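PDB 7JID: UDP-L-Rhamnose Synthase from Acanthamoeba polyphaga mimivirus, which probably makes UDP-L-rhamnose by NADPH-dependent reduction of a keto-sugar nucleotide, and binds NADP and UDP-rhamnose. Local coordinates for residues 201-204 with 205-209; 20-23 with 24-28; 73-76 with 77-80; 143-146 with 147-150. All coordinates share one frame; numbering follows the deposited sequence. Where two conformers were deposited one is given.

Contact 1. Residues 201-204 with 205-209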
ATOM      1  N   VAL A 201      -0.734 -28.783   6.791  1.00 10.51           N
ATOM      2  CA  VAL A 201      -0.875 -28.017   8.040  1.00  9.88           C
ATOM      3  C   VAL A 201      -1.732 -26.781   7.740  1.00 10.52           C
ATOM      4  O   VAL A 201      -2.621 -26.466   8.553  1.00 11.73           O
ATOM      5  CB  VAL A 201       0.517 -27.675   8.571  1.00  9.73           C
ATOM      6  CG1 VAL A 201       0.468 -26.690   9.687  1.00 10.59           C
ATOM      7  CG2 VAL A 201       1.298 -28.917   9.003  1.00 10.75           C
ATOM      8  N   MET A 202      -1.450 -26.093   6.632  1.00 10.33           N
ATOM      9  CA  MET A 202      -2.164 -24.840   6.298  1.00 11.18           C
ATOM     10  C   MET A 202      -3.654 -25.187   6.138  1.00 11.75           C
ATOM     11  O   MET A 202      -4.490 -24.461   6.681  1.00 12.42           O
ATOM     12  CB  MET A 202      -1.626 -24.205   5.017  1.00 13.09           C
ATOM     13  CG  MET A 202      -2.573 -23.173   4.474  1.00 12.75           C
ATOM     14  SD  MET A 202      -1.891 -22.291   3.111  1.00 15.47           S
ATOM     15  CE  MET A 202      -1.860 -23.586   1.908  1.00 13.67           C
ATOM     16  N   ILE A 203      -3.941 -26.263   5.413  1.00 11.61           N
ATOM     17  CA  ILE A 203      -5.344 -26.720   5.180  1.00 11.69           C
ATOM     18  C   ILE A 203      -5.980 -27.034   6.539  1.00 13.32           C
ATOM     19  O   ILE A 203      -7.168 -26.700   6.742  1.00 13.00           O
ATOM     20  CB  ILE A 203      -5.401 -27.913   4.212  1.00 12.12           C
ATOM     21  CG1 ILE A 203      -5.072 -27.455   2.798  1.00 12.21           C
ATOM     22  CG2 ILE A 203      -6.777 -28.577   4.273  1.00 12.64           C
ATOM     23  CD1 ILE A 203      -4.934 -28.520   1.781  1.00 12.84           C
ATOM     24  N   ASP A 204      -5.251 -27.735   7.424  1.00 12.30           N
ATOM     25  CA  ASP A 204      -5.782 -28.084   8.765  1.00 12.55           C
ATOM     26  C   ASP A 204      -6.169 -26.802   9.512  1.00 12.58           C
ATOM     27  O   ASP A 204      -7.227 -26.725  10.128  1.00 12.46           O
ATOM     28  CB  ASP A 204      -4.799 -28.969   9.539  1.00 12.78           C
ATOM     29  CG  ASP A 204      -5.422 -29.567  10.795  1.00 13.49           C
ATOM     30  OD1 ASP A 204      -6.343 -30.430  10.600  1.00 14.45           O
ATOM     31  OD2 ASP A 204      -5.079 -29.116  11.929  1.00 13.34           O
ATOM     32  N   MET A 205      -5.263 -25.833   9.580  1.00 11.34           N
ATOM     33  CA  MET A 205      -5.499 -24.530  10.225  1.00 12.26           C
ATOM     34  C   MET A 205      -6.753 -23.821   9.656  1.00 11.64           C
ATOM     35  O   MET A 205      -7.552 -23.339  10.467  1.00 13.72           O
ATOM     36  CB  MET A 205      -4.251 -23.647  10.060  1.00 12.01           C
ATOM     37  CG  MET A 205      -3.140 -24.111  10.928  1.00 11.88           C
ATOM     38  SD  MET A 205      -1.630 -23.156  10.562  1.00 13.65           S
ATOM     39  CE  MET A 205      -1.809 -21.926  11.850  1.00 14.40           C
ATOM     40  N   ALA A 206      -6.945 -23.808   8.336  1.00 12.22           N
ATOM     41  CA  ALA A 206      -8.088 -23.170   7.634  1.00 12.48           C
ATOM     42  C   ALA A 206      -9.351 -23.998   7.976  1.00 13.49           C
ATOM     43  O   ALA A 206     -10.350 -23.408   8.420  1.00 12.99           O
ATOM     44  CB  ALA A 206      -7.860 -23.120   6.153  1.00 13.55           C
ATOM     45  N   ARG A 207      -9.244 -25.320   7.954  1.00 13.24           N
ATOM     46  CA  ARG A 207     -10.394 -26.180   8.375  1.00 13.43           C
ATOM     47  C   ARG A 207     -10.811 -25.804   9.798  1.00 14.44           C
ATOM     48  O   ARG A 207     -12.065 -25.741  10.108  1.00 13.63           O
ATOM     49  CB  ARG A 207     -10.015 -27.652   8.235  1.00 14.10           C
ATOM     50  CG  ARG A 207     -11.151 -28.584   8.628  1.00 15.78           C
ATOM     51  CD  ARG A 207     -10.782 -29.986   8.293  1.00 15.67           C
ATOM     52  NE  ARG A 207     -11.022 -30.247   6.886  1.00 17.79           N
ATOM     53  CZ  ARG A 207     -10.111 -30.517   5.985  1.00 18.73           C
ATOM     54  NH1 ARG A 207      -8.836 -30.579   6.312  1.00 19.49           N
ATOM     55  NH2 ARG A 207     -10.486 -30.777   4.751  1.00 21.15           N
ATOM     56  N   ASN A 208      -9.844 -25.560  10.682  1.00 13.99           N
ATOM     57  CA  ASN A 208     -10.093 -25.289  12.116  1.00 13.50           C
ATOM     58  C   ASN A 208     -10.547 -23.849  12.370  1.00 13.06           C
ATOM     59  O   ASN A 208     -10.768 -23.535  13.518  1.00 13.24           O
ATOM     60  CB  ASN A 208      -8.884 -25.622  12.988  1.00 15.22           C
ATOM     61  CG  ASN A 208      -8.610 -27.106  13.082  1.00 15.33           C
ATOM     62  OD1 ASN A 208      -9.470 -27.926  12.745  1.00 15.93           O
ATOM     63  ND2 ASN A 208      -7.384 -27.469  13.456  1.00 16.64           N
ATOM     64  N   LYS A 209     -10.490 -22.984  11.359  1.00 14.43           N
ATOM     65  CA  LYS A 209     -10.792 -21.529  11.440  1.00 14.00           C
ATOM     66  C   LYS A 209      -9.773 -20.872  12.373  1.00 13.38           C
ATOM     67  O   LYS A 209     -10.090 -19.873  12.988  1.00 13.94           O
ATOM     68  CB  LYS A 209     -12.265 -21.281  11.811  1.00 14.86           C
ATOM     69  CG  LYS A 209     -13.215 -21.754  10.733  1.00 16.03           C
ATOM     70  CD  LYS A 209     -14.692 -21.786  11.140  1.00 23.25           C
ATOM     71  CE  LYS A 209     -15.262 -20.446  11.511  1.00 27.57           C
ATOM     72  NZ  LYS A 209     -16.745 -20.489  11.414  1.00 24.93           N
TER
HETATM   73  O   HOH W   1      -8.616 -30.409  12.102  1.00 17.92           O
HETATM   74  O   HOH W   2      -7.147 -31.261   8.250  1.00 22.02           O
HETATM   75  O   HOH W   3      -5.588 -29.828  14.350  1.00 35.80           O

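Contact 2. Residues 20-23 with 24-28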
ATOM      1  N   SER A  20      -5.397 -26.541  -4.122  1.00 17.61           N
ATOM      2  CA  SER A  20      -6.666 -26.955  -4.780  0.50 19.70           C
ATOM      3  C   SER A  20      -6.693 -28.484  -4.899  1.00 19.23           C
ATOM      4  O   SER A  20      -7.699 -29.106  -4.431  1.00 19.20           O
ATOM      5  CB  SER A  20      -6.806 -26.284  -6.125  0.50 20.48           C
ATOM      6  OG  SER A  20      -8.051 -26.603  -6.723  0.50 23.18           O
ATOM      7  N   LYS A  21      -5.633 -29.057  -5.476  1.00 22.01           N
ATOM      8  CA  LYS A  21      -5.502 -30.525  -5.720  1.00 24.24           C
ATOM      9  C   LYS A  21      -5.649 -31.303  -4.416  1.00 25.66           C
ATOM     10  O   LYS A  21      -6.366 -32.329  -4.419  1.00 25.34           O
ATOM     11  CB  LYS A  21      -4.161 -30.876  -6.357  1.00 28.17           C
ATOM     12  CG  LYS A  21      -4.254 -31.211  -7.833  1.00 35.48           C
ATOM     13  CD  LYS A  21      -3.222 -30.509  -8.685  1.00 39.58           C
ATOM     14  CE  LYS A  21      -3.640 -30.396 -10.138  1.00 39.49           C
ATOM     15  NZ  LYS A  21      -3.086 -29.174 -10.761  1.00 40.40           N
ATOM     16  N   ILE A  22      -4.985 -30.852  -3.348  1.00 22.54           N
ATOM     17  CA  ILE A  22      -5.036 -31.523  -2.025  1.00 22.24           C
ATOM     18  C   ILE A  22      -6.438 -31.389  -1.428  1.00 23.16           C
ATOM     19  O   ILE A  22      -6.897 -32.355  -0.838  1.00 23.45           O
ATOM     20  CB  ILE A  22      -3.945 -30.986  -1.084  1.00 24.06           C
ATOM     21  CG1 ILE A  22      -2.571 -31.395  -1.617  1.00 27.19           C
ATOM     22  CG2 ILE A  22      -4.186 -31.455   0.348  1.00 25.43           C
ATOM     23  CD1 ILE A  22      -1.426 -30.560  -1.113  1.00 26.73           C
ATOM     24  N   LEU A  23      -7.097 -30.228  -1.535  1.00 19.66           N
ATOM     25  CA  LEU A  23      -8.459 -30.036  -0.978  1.00 18.67           C
ATOM     26  C   LEU A  23      -9.410 -31.038  -1.651  1.00 23.05           C
ATOM     27  O   LEU A  23     -10.293 -31.594  -0.943  1.00 22.13           O
ATOM     28  CB  LEU A  23      -8.896 -28.583  -1.202  1.00 18.59           C
ATOM     29  CG  LEU A  23      -8.388 -27.565  -0.164  1.00 17.73           C
ATOM     30  CD1 LEU A  23      -8.738 -26.151  -0.607  1.00 18.19           C
ATOM     31  CD2 LEU A  23      -8.936 -27.799   1.226  1.00 18.14           C
ATOM     32  N   GLU A  24      -9.199 -31.288  -2.943  1.00 24.25           N
ATOM     33  CA  GLU A  24     -10.084 -32.129  -3.788  1.00 27.62           C
ATOM     34  C   GLU A  24      -9.840 -33.606  -3.460  1.00 31.51           C
ATOM     35  O   GLU A  24     -10.837 -34.341  -3.328  1.00 28.03           O
ATOM     36  CB  GLU A  24      -9.890 -31.773  -5.257  1.00 30.23           C
ATOM     37  CG  GLU A  24     -10.657 -30.514  -5.614  1.00 34.43           C
ATOM     38  CD  GLU A  24     -10.771 -30.210  -7.090  1.00 37.85           C
ATOM     39  OE1 GLU A  24      -9.805 -30.501  -7.824  1.00 40.14           O
ATOM     40  OE2 GLU A  24     -11.815 -29.659  -7.492  1.00 40.84           O
ATOM     41  N   GLN A  25      -8.581 -34.002  -3.245  1.00 31.50           N
ATOM     42  CA  GLN A  25      -8.229 -35.384  -2.806  1.00 33.50           C
ATOM     43  C   GLN A  25      -8.822 -35.648  -1.408  1.00 33.42           C
ATOM     44  O   GLN A  25      -9.198 -36.799  -1.131  1.00 31.58           O
ATOM     45  CB  GLN A  25      -6.710 -35.597  -2.892  1.00 37.19           C
ATOM     46  CG  GLN A  25      -5.997 -35.709  -1.551  1.00 44.76           C
ATOM     47  CD  GLN A  25      -4.490 -35.769  -1.685  1.00 49.85           C
ATOM     48  OE1 GLN A  25      -3.929 -35.651  -2.775  1.00 51.66           O
ATOM     49  NE2 GLN A  25      -3.816 -35.963  -0.563  1.00 47.25           N
ATOM     50  N   GLN A  26      -8.933 -34.623  -0.560  1.00 28.92           N
ATOM     51  CA  GLN A  26      -9.507 -34.719   0.804  1.00 29.32           C
ATOM     52  C   GLN A  26     -11.046 -34.747   0.762  1.00 29.70           C
ATOM     53  O   GLN A  26     -11.650 -34.800   1.843  1.00 30.34           O
ATOM     54  CB  GLN A  26      -9.027 -33.557   1.674  1.00 27.68           C
ATOM     55  CG  GLN A  26      -7.552 -33.625   2.033  1.00 27.52           C
ATOM     56  CD  GLN A  26      -7.199 -32.633   3.114  1.00 25.21           C
ATOM     57  OE1 GLN A  26      -8.037 -31.871   3.571  1.00 25.55           O
ATOM     58  NE2 GLN A  26      -5.934 -32.579   3.480  1.00 24.22           N
ATOM     59  N   GLY A  27     -11.660 -34.668  -0.421  1.00 31.65           N
ATOM     60  CA  GLY A  27     -13.128 -34.741  -0.584  1.00 31.27           C
ATOM     61  C   GLY A  27     -13.806 -33.387  -0.419  1.00 31.89           C
ATOM     62  O   GLY A  27     -15.039 -33.357  -0.214  1.00 29.55           O
ATOM     63  N   GLU A  28     -13.052 -32.282  -0.474  1.00 27.77           N
ATOM     64  CA  GLU A  28     -13.658 -30.933  -0.357  1.00 25.12           C
ATOM     65  C   GLU A  28     -14.112 -30.444  -1.732  1.00 22.25           C
ATOM     66  O   GLU A  28     -13.568 -30.894  -2.759  1.00 24.28           O
ATOM     67  CB  GLU A  28     -12.694 -29.926   0.273  1.00 24.70           C
ATOM     68  CG  GLU A  28     -12.152 -30.363   1.619  1.00 24.07           C
ATOM     69  CD  GLU A  28     -13.124 -30.420   2.780  1.00 26.44           C
ATOM     70  OE1 GLU A  28     -13.934 -29.504   2.948  1.00 26.32           O
ATOM     71  OE2 GLU A  28     -12.982 -31.350   3.597  1.00 29.56           O
TER

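Contact 3. Residues 73-76 with 77-80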
ATOM      1  N   LEU A  73       9.319  -6.414 -10.281  1.00 11.70           N
ATOM      2  CA  LEU A  73       8.594  -5.250  -9.708  1.00 13.25           C
ATOM      3  C   LEU A  73       9.448  -3.991  -9.635  1.00 13.51           C
ATOM      4  O   LEU A  73       8.883  -2.953  -9.321  1.00 13.14           O
ATOM      5  CB  LEU A  73       8.062  -5.569  -8.303  1.00 12.63           C
ATOM      6  CG  LEU A  73       7.147  -6.786  -8.247  1.00 13.64           C
ATOM      7  CD1 LEU A  73       6.967  -7.252  -6.813  1.00 13.95           C
ATOM      8  CD2 LEU A  73       5.825  -6.447  -8.897  1.00 14.50           C
ATOM      9  N   GLU A  74      10.754  -4.059  -9.934  1.00 13.56           N
ATOM     10  CA  GLU A  74      11.629  -2.865  -9.803  1.00 13.97           C
ATOM     11  C   GLU A  74      11.549  -1.984 -11.065  1.00 16.81           C
ATOM     12  O   GLU A  74      11.982  -0.825 -10.986  1.00 17.33           O
ATOM     13  CB  GLU A  74      13.058  -3.302  -9.489  1.00 14.37           C
ATOM     14  CG  GLU A  74      13.163  -4.167  -8.240  1.00 13.32           C
ATOM     15  CD  GLU A  74      12.672  -3.496  -6.967  1.00 12.74           C
ATOM     16  OE1 GLU A  74      12.473  -2.252  -6.991  1.00 13.30           O
ATOM     17  OE2 GLU A  74      12.481  -4.202  -5.940  1.00 11.73           O
ATOM     18  N   GLN A  75      10.973  -2.501 -12.143  1.00 15.42           N
ATOM     19  CA  GLN A  75      10.847  -1.778 -13.440  1.00 17.37           C
ATOM     20  C   GLN A  75       9.871  -0.601 -13.313  1.00 18.65           C
ATOM     21  O   GLN A  75       8.809  -0.734 -12.645  1.00 15.46           O
ATOM     22  CB  GLN A  75      10.298  -2.678 -14.533  1.00 19.09           C
ATOM     23  CG  GLN A  75      11.008  -3.998 -14.700  1.00 21.75           C
ATOM     24  CD  GLN A  75      10.342  -4.756 -15.806  1.00 25.73           C
ATOM     25  OE1 GLN A  75      10.570  -4.468 -16.990  1.00 34.81           O
ATOM     26  NE2 GLN A  75       9.464  -5.687 -15.445  1.00 25.86           N
ATOM     27  N   SER A  76      10.175   0.520 -13.964  1.00 20.85           N
ATOM     28  CA  SER A  76       9.255   1.689 -14.047  1.00 20.51           C
ATOM     29  C   SER A  76       7.888   1.226 -14.554  1.00 18.51           C
ATOM     30  O   SER A  76       7.839   0.435 -15.495  1.00 18.20           O
ATOM     31  CB  SER A  76       9.822   2.773 -14.916  1.00 24.08           C
ATOM     32  OG  SER A  76       9.117   3.984 -14.665  1.00 29.17           O
ATOM     33  N   GLY A  77       6.811   1.592 -13.866  1.00 16.28           N
ATOM     34  CA  GLY A  77       5.444   1.233 -14.275  1.00 15.00           C
ATOM     35  C   GLY A  77       4.924   0.007 -13.566  1.00 13.79           C
ATOM     36  O   GLY A  77       3.739  -0.318 -13.774  1.00 13.96           O
ATOM     37  N   LYS A  78       5.759  -0.670 -12.769  1.00 12.66           N
ATOM     38  CA  LYS A  78       5.306  -1.912 -12.103  1.00 11.73           C
ATOM     39  C   LYS A  78       4.825  -1.660 -10.678  1.00 12.74           C
ATOM     40  O   LYS A  78       4.299  -2.628 -10.096  1.00 12.99           O
ATOM     41  CB  LYS A  78       6.343  -3.030 -12.155  1.00 12.28           C
ATOM     42  CG  LYS A  78       6.708  -3.465 -13.560  1.00 12.36           C
ATOM     43  CD  LYS A  78       5.540  -3.887 -14.395  1.00 16.03           C
ATOM     44  CE  LYS A  78       5.952  -4.380 -15.762  1.00 19.20           C
ATOM     45  NZ  LYS A  78       4.781  -4.522 -16.644  1.00 23.12           N
ATOM     46  N   LEU A  79       5.061  -0.493 -10.103  1.00 10.66           N
ATOM     47  CA  LEU A  79       4.599  -0.229  -8.704  1.00  9.84           C
ATOM     48  C   LEU A  79       3.093  -0.482  -8.661  1.00  9.20           C
ATOM     49  O   LEU A  79       2.591  -1.042  -7.669  1.00  8.68           O
ATOM     50  CB  LEU A  79       4.894   1.195  -8.264  1.00 10.43           C
ATOM     51  CG  LEU A  79       4.427   1.513  -6.840  1.00 10.25           C
ATOM     52  CD1 LEU A  79       5.014   0.529  -5.823  1.00 10.76           C
ATOM     53  CD2 LEU A  79       4.724   2.961  -6.522  1.00 10.69           C
ATOM     54  N   VAL A  80       2.345   0.014  -9.650  1.00  9.29           N
ATOM     55  CA  VAL A  80       0.866  -0.171  -9.627  1.00  9.02           C
ATOM     56  C   VAL A  80       0.527  -1.669  -9.546  1.00 10.03           C
ATOM     57  O   VAL A  80      -0.388  -2.041  -8.782  1.00  9.04           O
ATOM     58  CB  VAL A  80       0.172   0.548 -10.800  1.00  9.89           C
ATOM     59  CG1 VAL A  80       0.615   0.004 -12.156  1.00 10.73           C
ATOM     60  CG2 VAL A  80      -1.346   0.537 -10.614  1.00  9.72           C
TER

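Contact 4. Residues 143-146 with 147-150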
ATOM      1  N   LYS A 143       4.904  -5.975   0.755  1.00  8.55           N
ATOM      2  CA  LYS A 143       4.464  -7.157   1.539  1.00  7.91           C
ATOM      3  C   LYS A 143       4.591  -6.903   3.032  1.00  7.63           C
ATOM      4  O   LYS A 143       3.766  -7.426   3.765  1.00  7.88           O
ATOM      5  CB  LYS A 143       5.169  -8.433   1.092  1.00  8.56           C
ATOM      6  CG  LYS A 143       4.652  -8.982  -0.233  1.00  9.04           C
ATOM      7  CD  LYS A 143       3.273  -9.675  -0.087  1.00  9.93           C
ATOM      8  CE  LYS A 143       2.824 -10.472  -1.266  1.00 10.60           C
ATOM      9  NZ  LYS A 143       1.586 -11.235  -0.970  1.00 10.02           N
ATOM     10  N   GLY A 144       5.582  -6.139   3.444  1.00  7.63           N
ATOM     11  CA  GLY A 144       5.725  -5.765   4.855  1.00  7.96           C
ATOM     12  C   GLY A 144       4.497  -5.020   5.295  1.00  8.35           C
ATOM     13  O   GLY A 144       3.897  -5.334   6.385  1.00  9.73           O
ATOM     14  N   PHE A 145       4.065  -4.029   4.520  1.00  7.89           N
ATOM     15  CA  PHE A 145       2.843  -3.290   4.886  1.00  8.01           C
ATOM     16  C   PHE A 145       1.630  -4.196   4.815  1.00  7.31           C
ATOM     17  O   PHE A 145       0.761  -4.075   5.647  1.00  8.86           O
ATOM     18  CB  PHE A 145       2.692  -2.029   4.039  1.00  8.02           C
ATOM     19  CG  PHE A 145       3.705  -0.979   4.436  1.00  7.91           C
ATOM     20  CD1 PHE A 145       3.608  -0.364   5.674  1.00  8.83           C
ATOM     21  CD2 PHE A 145       4.812  -0.707   3.649  1.00  9.23           C
ATOM     22  CE1 PHE A 145       4.550   0.564   6.081  1.00  9.21           C
ATOM     23  CE2 PHE A 145       5.731   0.252   4.037  1.00  8.64           C
ATOM     24  CZ  PHE A 145       5.604   0.864   5.264  1.00  9.11           C
ATOM     25  N   THR A 146       1.515  -5.076   3.813  1.00  7.84           N
ATOM     26  CA  THR A 146       0.362  -6.011   3.804  1.00  7.95           C
ATOM     27  C   THR A 146       0.350  -6.835   5.096  1.00  7.54           C
ATOM     28  O   THR A 146      -0.731  -7.035   5.715  1.00  7.58           O
ATOM     29  CB  THR A 146       0.368  -6.912   2.579  1.00  8.62           C
ATOM     30  OG1 THR A 146       0.490  -5.983   1.499  1.00  9.31           O
ATOM     31  CG2 THR A 146      -0.883  -7.745   2.504  1.00  9.10           C
ATOM     32  N   ASP A 147       1.505  -7.244   5.550  1.00  8.51           N
ATOM     33  CA  ASP A 147       1.592  -8.099   6.741  1.00  9.11           C
ATOM     34  C   ASP A 147       1.106  -7.298   7.953  1.00  9.75           C
ATOM     35  O   ASP A 147       0.346  -7.838   8.741  1.00 10.58           O
ATOM     36  CB  ASP A 147       3.018  -8.571   6.967  1.00  9.15           C
ATOM     37  CG  ASP A 147       3.118  -9.482   8.172  1.00  8.71           C
ATOM     38  OD1 ASP A 147       3.003 -10.697   7.971  1.00 10.12           O
ATOM     39  OD2 ASP A 147       3.456  -8.970   9.266  1.00  9.79           O
ATOM     40  N   ARG A 148       1.540  -6.057   8.083  1.00  9.30           N
ATOM     41  CA  ARG A 148       1.091  -5.212   9.202  1.00  9.73           C
ATOM     42  C   ARG A 148      -0.427  -5.041   9.094  1.00  9.98           C
ATOM     43  O   ARG A 148      -1.118  -5.127  10.123  1.00 10.14           O
ATOM     44  CB  ARG A 148       1.821  -3.880   9.133  1.00  9.67           C
ATOM     45  CG  ARG A 148       3.317  -4.035   9.334  1.00 10.25           C
ATOM     46  CD  ARG A 148       4.032  -2.717   9.312  1.00 10.26           C
ATOM     47  NE  ARG A 148       3.771  -1.990  10.548  1.00 11.02           N
ATOM     48  CZ  ARG A 148       4.309  -0.812  10.803  1.00 11.94           C
ATOM     49  NH1 ARG A 148       5.105  -0.241   9.920  1.00 13.87           N
ATOM     50  NH2 ARG A 148       4.044  -0.197  11.946  1.00 12.67           N
ATOM     51  N   LEU A 149      -0.938  -4.743   7.898  1.00 10.58           N
ATOM     52  CA  LEU A 149      -2.381  -4.453   7.738  1.00 11.06           C
ATOM     53  C   LEU A 149      -3.188  -5.684   8.120  1.00 11.19           C
ATOM     54  O   LEU A 149      -4.298  -5.551   8.714  1.00 10.79           O
ATOM     55  CB  LEU A 149      -2.682  -3.992   6.307  1.00 11.55           C
ATOM     56  CG  LEU A 149      -2.187  -2.582   6.008  1.00 10.98           C
ATOM     57  CD1 LEU A 149      -2.117  -2.338   4.508  1.00 10.02           C
ATOM     58  CD2 LEU A 149      -3.094  -1.569   6.679  1.00 11.71           C
ATOM     59  N   MET A 150      -2.635  -6.872   7.913  1.00 10.10           N
ATOM     60  CA  MET A 150      -3.379  -8.123   8.243  1.00 10.35           C
ATOM     61  C   MET A 150      -3.560  -8.269   9.756  1.00  9.78           C
ATOM     62  O   MET A 150      -4.522  -8.950  10.165  1.00 11.34           O
ATOM     63  CB  MET A 150      -2.722  -9.368   7.659  1.00 10.89           C
ATOM     64  CG  MET A 150      -2.840  -9.447   6.164  1.00 11.61           C
ATOM     65  SD  MET A 150      -4.576  -9.589   5.589  1.00 11.59           S
ATOM     66  CE  MET A 150      -4.309  -9.532   3.812  1.00 10.55           C
TER

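Contact 1. Residues 201-204 with 205-209
Asp204 and Asn208 meet one turn apart near the C-terminal end of helix 195-207, in a local contact where four i to i+4 backbone bonds hold the helix and waters link the polar side chains. Their carboxylate and amide planes are turned 80° against each other. Water 1 donates to both Asp204 OD1 and Asn208 OD1. Water 3 donates to Asp204 OD2 at 2.6 Å and accepts from Asn208 ND2 at 3.1 Å. With chi1 at -169°, the carboxylate of Asp204 sits beside the carbonyl carbon, on the side of Asn208. Its OD2 also bonds to Tyr271 OH.

Arg207 passes obliquely by Ile203. Its chain bends at chi3 (-81°), and NH1 comes to 3.5 Å from Ile203 CG2. Water 2 donates to Asp204 OD1 and accepts a weak bond from this NH1. The guanidinium finds its main partner in Glu28, through NH2. Val201 CG1 packs on Met205 SD at 4.2 Å. Met202 and Ala206 pack on Met56 of strand 54-57, in the central sheet.

Asn208 N still bonds to Asp204 O at 2.9 Å. Lys209 then takes a positive phi, and its N bonds to Ala206 O at 3.0 Å. This is a Schellman motif, a classic C-terminal helix cap.

Contact 2. Residues 20-23 with 24-28
Leu23 and Glu28 meet where helix 14-25 ends. Leu23 O and Glu24 O take the two bonds that end the helix, from Glu28 N at 2.9 Å and from Gly27 N respectively. Gly27 N also lies 3.4 Å from Leu23 O, but it points badly for that oxygen. Further back the pattern is that of a regular helix. Ser20 O accepts from Glu24 N, Lys21 O from Gln25 N at 3.0 Å, and Ile22 O from Gln26 N at 3.1 Å. Lys21 O also receives a weak second bond from Glu24 N.

Gln26 runs beside Ile22, with NE2 at 3.8 Å from Ile22 CG2. Its OE1 probably accepts from Arg207 NH2. The Glu28 chain bends at chi2 (-68°), which turns its carboxylate away from the helix. Both oxygens of that group are satisfied: OE1 accepts from Trp6 NE1 and Met4 N, and OE2 has Arg207. CG of Glu28 rests 4.1 Å from Leu23 CD2, while Leu23 itself is buried against Trp6, Ile8 and Val30.

Gly27 has a positive phi of 86°, which suits glycine. Together with the bonds into the last turn this makes a Schellman motif. It turns the chain from helix 14-25 into strand 29-32 within the first beta-alpha-beta unit of the Rossmann-type sheet.

Contact 3. Residues 73-76 with 77-80
Gly77 follows Ser76 at the corner of a type II beta turn that runs from Gln75 to Lys78. The turn sits on the surface, just ahead of helix 79-99. Gly77 has a phi of 97°, and a CB here would stand too close to Ser76 O. This is the usual reason for glycine at the third position of such a turn. Ser76 OG lies 3.4 Å from Gly77 N, but the angle is too poor for a bond.

Lys78 closes the turn. Its N donates to Gln75 O at 3.1 Å, coming in 30° off the carbonyl plane. Its CB then lies over the same turn, 3.4 Å from Gln75 O and 3.8 Å from Leu73 O. The chain bends at chi2 (-56°) and runs alongside Gln75. CG touches Gln75 CB at 3.8 Å, and CE approaches Gln75 NE2 at 3.8 Å. Both polar ends reach Tyr72: Gln75 NE2 bonds to its O, and Lys78 NZ makes a weak bond to its OH besides the salt bridge to Glu81.

Leu79 is already helical and packs on Leu79 of the second subunit. Val80 packs on Phe135 of that subunit.

The chemistry is therefore divided. One backbone bond sets the turn, the aliphatic part of Lys78 fills in beside Gln75, and the charge of Lys78 is probably balanced by Glu81.

Contact 4. Residues 143-146 with 147-150
Lys143 and Asp147 stand one turn apart on helix 138-150 of the Rossmann-type fold. This helix carries the Tyr-x-x-x-Lys motif of short-chain dehydrogenases/reductases, and Lys143 is its lysine. Lys143 O accepts from Asp147 N at 2.9 Å. The Lys143 side chain touches the bound NADP, and NZ bonds to Tyr106 OH. Asp147 sends its carboxylate to Arg161 and Asn159.

Gly144 O accepts from Arg148 N at 3.0 Å, and CG of Arg148 passes 3.3 Å from the same oxygen.

The Phe145 ring and the Arg148 guanidinium run along together, their planes 22° apart, with CE1 4.0 Å from Arg148 NH1. The bend at chi3 (74°) lays the guanidinium beside the ring. Both residues also face the second subunit: Phe145 meets the ring of its Tyr88, and Arg148 NH2 makes a salt bridge to its Glu40. Phe145 O accepts from Leu149 N at 2.9 Å.

Thr146 is buried, with OG1 hydrogen-bonded to Asn86 O and Val142 O, two acceptors that must share its single proton. Its backbone O accepts from Met150 N at 2.9 Å, and CG of Met150 lies close by. Met150 bends at chi2, which brings its CE to 4.1 Å from Thr146 CG2.

From the N terminus the contacts come in series, and none crosses or encloses another. Each spans a single continuous piece of chain, so none closes a long loop. Contact 2 caps the C-terminal end of helix 14-25 before strand 29-32. Contact 3 forms the turn that leads into helix 79-99. Contact 4 lies within helix 138-150, and contact 1 caps the C-terminal end of helix 195-207. Contacts 1 and 2 touch, with Ile203 CD1 packing on Ile22 CG2, and so join two helices on the same side of the chain's centre. Contacts 3 and 4 do not touch each other, but both reach the second subunit. Contact 3 lies across the chain's centre from contact 1, about 34 Å between centres.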